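Antigen 43 (Escherichia coli, PDB 4KH3) promotes clumping of bacteria through a self-associating autotransporter alpha domain that works like molecular Velcro, a process linked to biofilm formation. Local coordinates at residues Gly17-His22 and Val34-Gly39; Ser28-Gly33 and Thr60-Thr65; Thr38-Gly43 and Asn69-Val74. All coordinates share one frame; numbering follows the deposited sequence.

Contact 1: Gly17-His22 and Val34-Gly39; sequences GTLVNH and VTVSTG
Leu19 packs alongside Val34, Val36 and Thr38 of the neighbouring rung, and its side chain is the main apolar link between the two segments. Its CB rests against the methyl Thr38 CG2 at 3.9 Å. Leu19 CG is anti to the carbonyl carbon and beside the backbone N (chi1 -59°), which puts it 4.1 Å from Val34 CG1, where the two side chains cross obliquely. Beyond it, Leu19 CD1 reaches Val36 CG2 at 4.2 Å. Thr18 and Thr35 emerge from the other surface and lie side by side, pointing the same way.

The backbones pair in parallel, Thr18 with Thr35 and Leu19 with Val36. Leu19 N donates to Thr35 O (2.9 Å), while Leu19 O receives Ser37 N and Gly17 O receives Thr35 N. A water adds a second link at the start of the pairing: it donates to Gly17 O and accepts from Thr35 OG1. Past the strands a side chain takes over as acceptor. Thr38 OG1, anti to the backbone N (chi1 -177°), accepts His22 N at 2.8 Å in a somewhat bent bond, and its second partner is Glu41; His22 ND1 bonds to Thr50 O.

Strands 18-19 and 35-36 are successive rungs of one face of a beta-helix. Strand 65-66 continues the stack beyond Val36, Ser37 bonds to Thr67, and inside the coil Leu19, Val34 and Val36 pack on Gln53 of strand 52-55, with Gln25 of strand 24-27 touching Leu19 and Val34.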
loop_
_atom_site.group_PDB
_atom_site.type_symbol
_atom_site.label_atom_id
_atom_site.label_comp_id
_atom_site.label_asym_id
_atom_site.label_seq_id
_atom_site.Cartn_x
_atom_site.Cartn_y
_atom_site.Cartn_z
ATOM N N GLY A 17 -37.707 18.127 29.528
ATOM C CA GLY A 17 -37.559 19.541 29.232
ATOM C C GLY A 17 -36.707 19.774 27.992
ATOM O O GLY A 17 -35.981 18.887 27.536
ATOM N N THR A 18 -36.796 20.974 27.438
ATOM C CA THR A 18 -36.020 21.322 26.269
ATOM C C THR A 18 -35.449 22.716 26.462
ATOM O O THR A 18 -36.194 23.668 26.666
ATOM C CB THR A 18 -36.880 21.278 24.988
ATOM O OG1 THR A 18 -37.453 19.970 24.829
ATOM C CG2 THR A 18 -36.027 21.589 23.765
ATOM N N LEU A 19 -34.126 22.837 26.412
ATOM C CA LEU A 19 -33.487 24.138 26.541
ATOM C C LEU A 19 -33.421 24.849 25.201
ATOM O O LEU A 19 -32.819 24.348 24.246
ATOM C CB LEU A 19 -32.082 24.000 27.108
ATOM C CG LEU A 19 -31.956 23.339 28.471
ATOM C CD1 LEU A 19 -30.488 23.353 28.885
ATOM C CD2 LEU A 19 -32.819 24.064 29.488
ATOM N N VAL A 20 -34.037 26.024 25.135
ATOM C CA VAL A 20 -34.024 26.820 23.919
ATOM C C VAL A 20 -33.664 28.261 24.252
ATOM O O VAL A 20 -33.527 28.609 25.428
ATOM C CB VAL A 20 -35.387 26.774 23.219
ATOM C CG1 VAL A 20 -35.667 25.364 22.677
ATOM C CG2 VAL A 20 -36.469 27.197 24.189
ATOM N N ASN A 21 -33.471 29.075 23.213
ATOM C CA ASN A 21 -33.324 30.525 23.358
ATOM C C ASN A 21 -32.379 30.939 24.464
ATOM O O ASN A 21 -32.753 31.720 25.334
ATOM C CB ASN A 21 -34.686 31.179 23.610
ATOM C CG ASN A 21 -35.748 30.696 22.649
ATOM O OD1 ASN A 21 -35.500 30.526 21.447
ATOM N ND2 ASN A 21 -36.939 30.457 23.173
ATOM N N HIS A 22 -31.178 30.372 24.445
ATOM C CA HIS A 22 -30.106 30.734 25.366
ATOM C C HIS A 22 -30.390 30.479 26.853
ATOM O O HIS A 22 -29.687 31.000 27.716
ATOM C CB HIS A 22 -29.650 32.172 25.106
ATOM C CG HIS A 22 -29.298 32.432 23.675
ATOM N ND1 HIS A 22 -28.091 32.064 23.120
ATOM C CD2 HIS A 22 -30.009 33.011 22.669
ATOM C CE1 HIS A 22 -28.069 32.401 21.841
ATOM N NE2 HIS A 22 -29.220 32.977 21.547
ATOM N N VAL A 34 -32.935 15.562 29.404
ATOM C CA VAL A 34 -33.104 16.904 28.878
ATOM C C VAL A 34 -32.683 16.936 27.410
ATOM O O VAL A 34 -31.665 16.351 27.041
ATOM C CB VAL A 34 -32.262 17.920 29.684
ATOM C CG1 VAL A 34 -32.382 19.302 29.087
ATOM C CG2 VAL A 34 -32.702 17.937 31.129
ATOM N N THR A 35 -33.479 17.601 26.575
ATOM C CA THR A 35 -33.082 17.927 25.204
ATOM C C THR A 35 -32.479 19.328 25.186
ATOM O O THR A 35 -33.100 20.285 25.647
ATOM C CB THR A 35 -34.283 17.873 24.224
ATOM O OG1 THR A 35 -34.823 16.550 24.201
ATOM C CG2 THR A 35 -33.864 18.266 22.795
ATOM N N VAL A 36 -31.263 19.442 24.660
ATOM C CA VAL A 36 -30.517 20.697 24.684
ATOM C C VAL A 36 -30.390 21.242 23.264
ATOM O O VAL A 36 -29.692 20.670 22.424
ATOM C CB VAL A 36 -29.113 20.492 25.303
ATOM C CG1 VAL A 36 -28.328 21.777 25.285
ATOM C CG2 VAL A 36 -29.231 19.963 26.733
ATOM N N SER A 37 -31.074 22.343 22.991
ATOM C CA SER A 37 -31.128 22.876 21.637
ATOM C C SER A 37 -30.669 24.312 21.567
ATOM O O SER A 37 -31.108 25.052 20.707
ATOM C CB SER A 37 -32.540 22.787 21.096
ATOM O OG SER A 37 -32.975 21.447 21.095
ATOM N N THR A 38 -29.787 24.697 22.478
ATOM C CA THR A 38 -29.284 26.052 22.526
ATOM C C THR A 38 -27.913 26.030 23.182
ATOM O O THR A 38 -27.604 25.102 23.935
ATOM C CB THR A 38 -30.228 26.981 23.335
ATOM O OG1 THR A 38 -29.729 28.322 23.303
ATOM C CG2 THR A 38 -30.330 26.525 24.783
ATOM N N GLY A 39 -27.095 27.042 22.882
ATOM C CA GLY A 39 -25.785 27.195 23.485
ATOM C C GLY A 39 -24.667 27.122 22.466
ATOM O O GLY A 39 -23.521 27.430 22.783
HETATM O O HOH W 1 -36.326 16.225 26.470
#

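Contact 2: Ser28-Gly33 and Thr60-Thr65; sequences SGTANG and TGRNTT
The guanidinium of Arg62 meets Thr30 at its edge: the methyl Thr30 CG2 sits near the guanidinium plane, 4.2 Å from Arg62 NE, and a water lies in that plane too. This water accepts from Arg62 NH2 and donates to Thr30 OG1, which also binds a malonate ion, probably from the crystallisation liquor. One face of the guanidinium carries Thr60 CG2 of its own strand, 3.8 Å above the plane and offset toward the rim. With Arg62 CG beside the backbone N (chi1 -63°), the extended chain runs back along the strand toward Thr60.

The second pair of flat groups is Asn32 and Asn63, whose amide planes stand 83° apart. Asn63 ND2 donates to Asn32 OD1 at 2.7 Å, lying in the carbonyl plane of Asn32, and the acceptor lies close to the amide plane of Asn63. Asn32 CG, anti to the backbone N (chi1 -175°), swings OD1 toward this donor and also to 3.2 Å from Arg62 CB. The other end of the same amide, Asn32 ND2, bonds to Asn15 OD1.

Beneath the side chains the strands run parallel. Four backbone bonds hold them: Thr60 N to Gly29 O, Ala31 N to Thr60 O, Arg62 N to Ala31 O and Gly33 N to Arg62 O, the last at 2.8 Å. Ala31, paired with Gly61, points to the opposite face from Thr30 and Thr60.

The amides of Asn15, Asn32 and Asn63 thus link three successive coils, and stacked parallel rungs of this kind are characteristic of a beta-helix, consistent with the pectate-lyase-like family.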
loop_
_atom_site.group_PDB
_atom_site.type_symbol
_atom_site.label_atom_id
_atom_site.label_comp_id
_atom_site.label_asym_id
_atom_site.label_seq_id
_atom_site.Cartn_x
_atom_site.Cartn_y
_atom_site.Cartn_z
ATOM N N SER A 28 -26.237 20.682 39.496
ATOM C CA SER A 28 -25.371 20.241 40.566
ATOM C C SER A 28 -25.908 18.919 41.097
ATOM O O SER A 28 -25.215 18.183 41.803
ATOM C CB SER A 28 -25.306 21.295 41.675
ATOM O OG SER A 28 -24.481 22.379 41.287
ATOM N N GLY A 29 -27.156 18.628 40.763
ATOM C CA GLY A 29 -27.741 17.338 41.077
ATOM C C GLY A 29 -27.767 16.494 39.822
ATOM O O GLY A 29 -26.761 16.389 39.118
ATOM N N THR A 30 -28.916 15.892 39.535
ATOM C CA THR A 30 -29.052 15.072 38.349
ATOM C C THR A 30 -30.137 15.610 37.431
ATOM O O THR A 30 -31.257 15.876 37.863
ATOM C CB THR A 30 -29.366 13.606 38.704
ATOM O OG1 THR A 30 -28.246 13.035 39.376
ATOM C CG2 THR A 30 -29.636 12.800 37.451
ATOM N N ALA A 31 -29.779 15.780 36.163
ATOM C CA ALA A 31 -30.726 16.116 35.121
ATOM C C ALA A 31 -30.799 14.951 34.138
ATOM O O ALA A 31 -29.793 14.566 33.541
ATOM C CB ALA A 31 -30.301 17.395 34.408
ATOM N N ASN A 32 -31.995 14.400 33.971
ATOM C CA ASN A 32 -32.198 13.222 33.142
ATOM C C ASN A 32 -33.088 13.496 31.936
ATOM O O ASN A 32 -34.206 13.989 32.074
ATOM C CB ASN A 32 -32.787 12.078 33.985
ATOM C CG ASN A 32 -32.922 10.780 33.203
ATOM O OD1 ASN A 32 -31.925 10.194 32.785
ATOM N ND2 ASN A 32 -34.152 10.321 33.004
ATOM N N GLY A 33 -32.585 13.193 30.748
ATOM C CA GLY A 33 -33.419 13.201 29.560
ATOM C C GLY A 33 -33.713 14.570 28.991
ATOM O O GLY A 33 -34.629 14.731 28.184
ATOM N N THR A 60 -24.572 15.473 37.563
ATOM C CA THR A 60 -24.662 14.386 36.609
ATOM C C THR A 60 -25.718 14.678 35.564
ATOM O O THR A 60 -26.854 14.996 35.913
ATOM C CB THR A 60 -25.064 13.080 37.303
ATOM O OG1 THR A 60 -24.136 12.794 38.350
ATOM C CG2 THR A 60 -25.075 11.926 36.314
ATOM N N GLY A 61 -25.336 14.561 34.291
ATOM C CA GLY A 61 -26.277 14.651 33.186
ATOM C C GLY A 61 -26.469 13.291 32.527
ATOM O O GLY A 61 -25.515 12.703 32.016
ATOM N N ARG A 62 -27.700 12.786 32.552
ATOM C CA ARG A 62 -28.011 11.472 31.990
ATOM C C ARG A 62 -28.958 11.594 30.826
ATOM O O ARG A 62 -29.934 12.348 30.901
ATOM C CB ARG A 62 -28.712 10.585 33.014
ATOM C CG ARG A 62 -27.901 10.252 34.215
ATOM C CD ARG A 62 -28.645 9.289 35.132
ATOM N NE ARG A 62 -27.902 9.164 36.371
ATOM C CZ ARG A 62 -26.845 8.379 36.505
ATOM N NH1 ARG A 62 -26.436 7.633 35.477
ATOM N NH2 ARG A 62 -26.199 8.340 37.662
ATOM N N ASN A 63 -28.700 10.815 29.778
ATOM C CA ASN A 63 -29.617 10.735 28.643
ATOM C C ASN A 63 -29.953 12.090 28.056
ATOM O O ASN A 63 -31.066 12.327 27.623
ATOM C CB ASN A 63 -30.905 10.001 29.028
ATOM C CG ASN A 63 -30.624 8.661 29.678
ATOM O OD1 ASN A 63 -30.062 7.766 29.057
ATOM N ND2 ASN A 63 -30.990 8.530 30.936
ATOM N N THR A 64 -28.977 12.980 28.060
ATOM C CA THR A 64 -29.130 14.252 27.395
ATOM C C THR A 64 -29.085 14.031 25.886
ATOM O O THR A 64 -28.239 13.289 25.386
ATOM C CB THR A 64 -28.004 15.198 27.816
ATOM O OG1 THR A 64 -28.096 15.433 29.228
ATOM C CG2 THR A 64 -28.102 16.513 27.070
ATOM N N THR A 65 -30.013 14.650 25.168
ATOM C CA THR A 65 -29.930 14.700 23.718
ATOM C C THR A 65 -29.525 16.112 23.330
ATOM O O THR A 65 -30.172 17.077 23.728
ATOM C CB THR A 65 -31.270 14.350 23.043
ATOM O OG1 THR A 65 -31.596 12.983 23.311
ATOM C CG2 THR A 65 -31.177 14.543 21.525
HETATM O O HOH W 2 -27.624 10.243 39.070
#

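Contact 3: Thr38-Gly43 and Asn69-Val74; sequences TGLELG and NGRQIV
Asn69 O and Thr38 O anchor the close-packed half of this contact, where the chain of residues 38-40 turns over Gly70. Leu40 N donates to Asn69 O at 2.8 Å, and Arg71 N donates to Thr38 O at 3.1 Å; in both bonds the donor stands well above the carbonyl plane, off the lone pairs. Arg71 CB packs 3.5 Å from Gly39 C, against the bare backbone of the glycine. Leu40, its CB set 3.5 Å from Gly70 O, closes the near end, and its side chain crosses that of Arg71 at about a right angle, Leu40 CD1 lying 4.0 Å from Arg71 CD.

Within the 38-43 segment, Glu41 locks the bend. Its chain, turned about its CB–CG bond (chi2 88°), curls back so that OE1 receives Thr38 OG1 on the syn lone pair at 2.6 Å, while OE2 accepts Gly39 N; Glu41 itself sits in a type I turn from Leu40 to Gly43. In the beta-helix this is the point where the coil departs from its regular course: beyond Leu40 a long loop leads to strand 52-55, whereas Asn69 and Gly70 lead straight into strand 71-74.

The outer half is looser. Glu41 and Asn69 cross with their carboxylate and amide planes 13° apart, but meet by loose packing, Asn69 OD1 lying 3.7 Å from Glu41 CA and the CG atoms of the two residues 4.1 Å apart. The tip of Arg71 leads away from the segment and reaches Gly39 O through a water, which donates to the carbonyl and accepts from Arg71 NH1. Ile73 CG1 sits over the centre of the guanidinium, and a malonate ion, probably from the crystallisation liquor, lies beside the side chain.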
loop_
_atom_site.group_PDB
_atom_site.type_symbol
_atom_site.label_atom_id
_atom_site.label_comp_id
_atom_site.label_asym_id
_atom_site.label_seq_id
_atom_site.Cartn_x
_atom_site.Cartn_y
_atom_site.Cartn_z
ATOM N N THR A 38 -29.787 24.697 22.478
ATOM C CA THR A 38 -29.284 26.052 22.526
ATOM C C THR A 38 -27.913 26.030 23.182
ATOM O O THR A 38 -27.604 25.102 23.935
ATOM C CB THR A 38 -30.228 26.981 23.335
ATOM O OG1 THR A 38 -29.729 28.322 23.303
ATOM C CG2 THR A 38 -30.330 26.525 24.783
ATOM N N GLY A 39 -27.095 27.042 22.882
ATOM C CA GLY A 39 -25.785 27.195 23.485
ATOM C C GLY A 39 -24.667 27.122 22.466
ATOM O O GLY A 39 -23.521 27.430 22.783
ATOM N N LEU A 40 -24.992 26.705 21.246
ATOM C CA LEU A 40 -23.996 26.593 20.179
ATOM C C LEU A 40 -24.476 27.304 18.905
ATOM O O LEU A 40 -24.018 27.006 17.791
ATOM C CB LEU A 40 -23.681 25.117 19.879
ATOM C CG LEU A 40 -22.305 24.821 19.263
ATOM C CD1 LEU A 40 -21.196 25.123 20.246
ATOM C CD2 LEU A 40 -22.207 23.387 18.781
ATOM N N GLU A 41 -25.418 28.228 19.069
ATOM C CA GLU A 41 -25.962 28.976 17.927
ATOM C C GLU A 41 -24.861 29.580 17.061
ATOM O O GLU A 41 -24.965 29.573 15.838
ATOM C CB GLU A 41 -26.922 30.082 18.389
ATOM C CG GLU A 41 -28.301 29.594 18.842
ATOM C CD GLU A 41 -28.349 29.226 20.319
ATOM O OE1 GLU A 41 -29.463 29.010 20.831
ATOM O OE2 GLU A 41 -27.281 29.165 20.970
ATOM N N LEU A 42 -23.796 30.070 17.696
ATOM C CA LEU A 42 -22.733 30.757 16.970
ATOM C C LEU A 42 -21.611 29.818 16.551
ATOM O O LEU A 42 -20.624 30.238 15.934
ATOM C CB LEU A 42 -22.177 31.905 17.812
ATOM C CG LEU A 42 -23.250 32.865 18.330
ATOM C CD1 LEU A 42 -22.623 34.001 19.118
ATOM C CD2 LEU A 42 -24.085 33.398 17.174
ATOM N N GLY A 43 -21.758 28.545 16.894
ATOM C CA GLY A 43 -20.769 27.556 16.519
ATOM C C GLY A 43 -19.571 27.499 17.443
ATOM O O GLY A 43 -19.352 28.379 18.268
ATOM N N ASN A 69 -28.198 23.218 17.552
ATOM C CA ASN A 69 -27.664 24.410 18.205
ATOM C C ASN A 69 -27.353 24.175 19.680
ATOM O O ASN A 69 -27.115 25.119 20.430
ATOM C CB ASN A 69 -28.650 25.570 18.068
ATOM C CG ASN A 69 -28.689 26.131 16.671
ATOM O OD1 ASN A 69 -27.650 26.288 16.023
ATOM N ND2 ASN A 69 -29.889 26.428 16.191
ATOM N N GLY A 70 -27.375 22.910 20.092
ATOM C CA GLY A 70 -27.244 22.573 21.488
ATOM C C GLY A 70 -25.805 22.539 21.921
ATOM O O GLY A 70 -24.932 22.143 21.153
ATOM N N ARG A 71 -25.559 22.967 23.154
ATOM C CA ARG A 71 -24.264 22.771 23.788
ATOM C C ARG A 71 -24.448 22.181 25.188
ATOM O O ARG A 71 -25.212 22.711 25.995
ATOM C CB ARG A 71 -23.490 24.092 23.867
ATOM C CG ARG A 71 -21.977 23.942 24.125
ATOM C CD ARG A 71 -21.310 25.313 24.202
ATOM N NE ARG A 71 -20.004 25.274 24.856
ATOM C CZ ARG A 71 -19.523 26.250 25.621
ATOM N NH1 ARG A 71 -20.243 27.347 25.836
ATOM N NH2 ARG A 71 -18.323 26.126 26.180
ATOM N N GLN A 72 -23.764 21.072 25.464
ATOM C CA GLN A 72 -23.647 20.563 26.828
ATOM C C GLN A 72 -22.233 20.833 27.337
ATOM O O GLN A 72 -21.248 20.474 26.688
ATOM C CB GLN A 72 -23.961 19.066 26.902
ATOM C CG GLN A 72 -23.979 18.496 28.340
ATOM C CD GLN A 72 -24.034 16.970 28.373
ATOM O OE1 GLN A 72 -23.270 16.304 27.676
ATOM N NE2 GLN A 72 -24.941 16.413 29.181
ATOM N N ILE A 73 -22.129 21.475 28.494
ATOM C CA ILE A 73 -20.820 21.787 29.048
ATOM C C ILE A 73 -20.602 20.978 30.308
ATOM O O ILE A 73 -21.255 21.198 31.329
ATOM C CB ILE A 73 -20.636 23.284 29.354
ATOM C CG1 ILE A 73 -21.002 24.141 28.138
ATOM C CG2 ILE A 73 -19.208 23.558 29.796
ATOM C CD1 ILE A 73 -22.435 24.660 28.150
ATOM N N VAL A 74 -19.690 20.019 30.221
ATOM C CA VAL A 74 -19.427 19.152 31.344
ATOM C C VAL A 74 -18.175 19.655 31.997
ATOM O O VAL A 74 -17.075 19.518 31.456
ATOM C CB VAL A 74 -19.258 17.699 30.911
ATOM C CG1 VAL A 74 -18.929 16.826 32.111
ATOM C CG2 VAL A 74 -20.521 17.223 30.229
HETATM O O HOH W 3 -23.101 28.101 25.330
#

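Overall arrangement
From the N terminus, residues 17-22 open the series. Contact 1 closes the shortest loop, returning at 34-39 one coil later, and within that loop lies 28-33, the first half of contact 2. Contact 2 closes only at 60-65, so it crosses contact 1. Contact 3 starts where contact 1 ends, sharing Thr38 and Gly39, and closes at 69-74, again crossing contact 2. Backbone bonds from Val34 and Val36 to Thr65 join contacts 1 and 2, while Val36 packs on Gly70 and Arg71 to join contacts 1 and 3. Together they tie successive coils at the N-terminal end of the beta-helix.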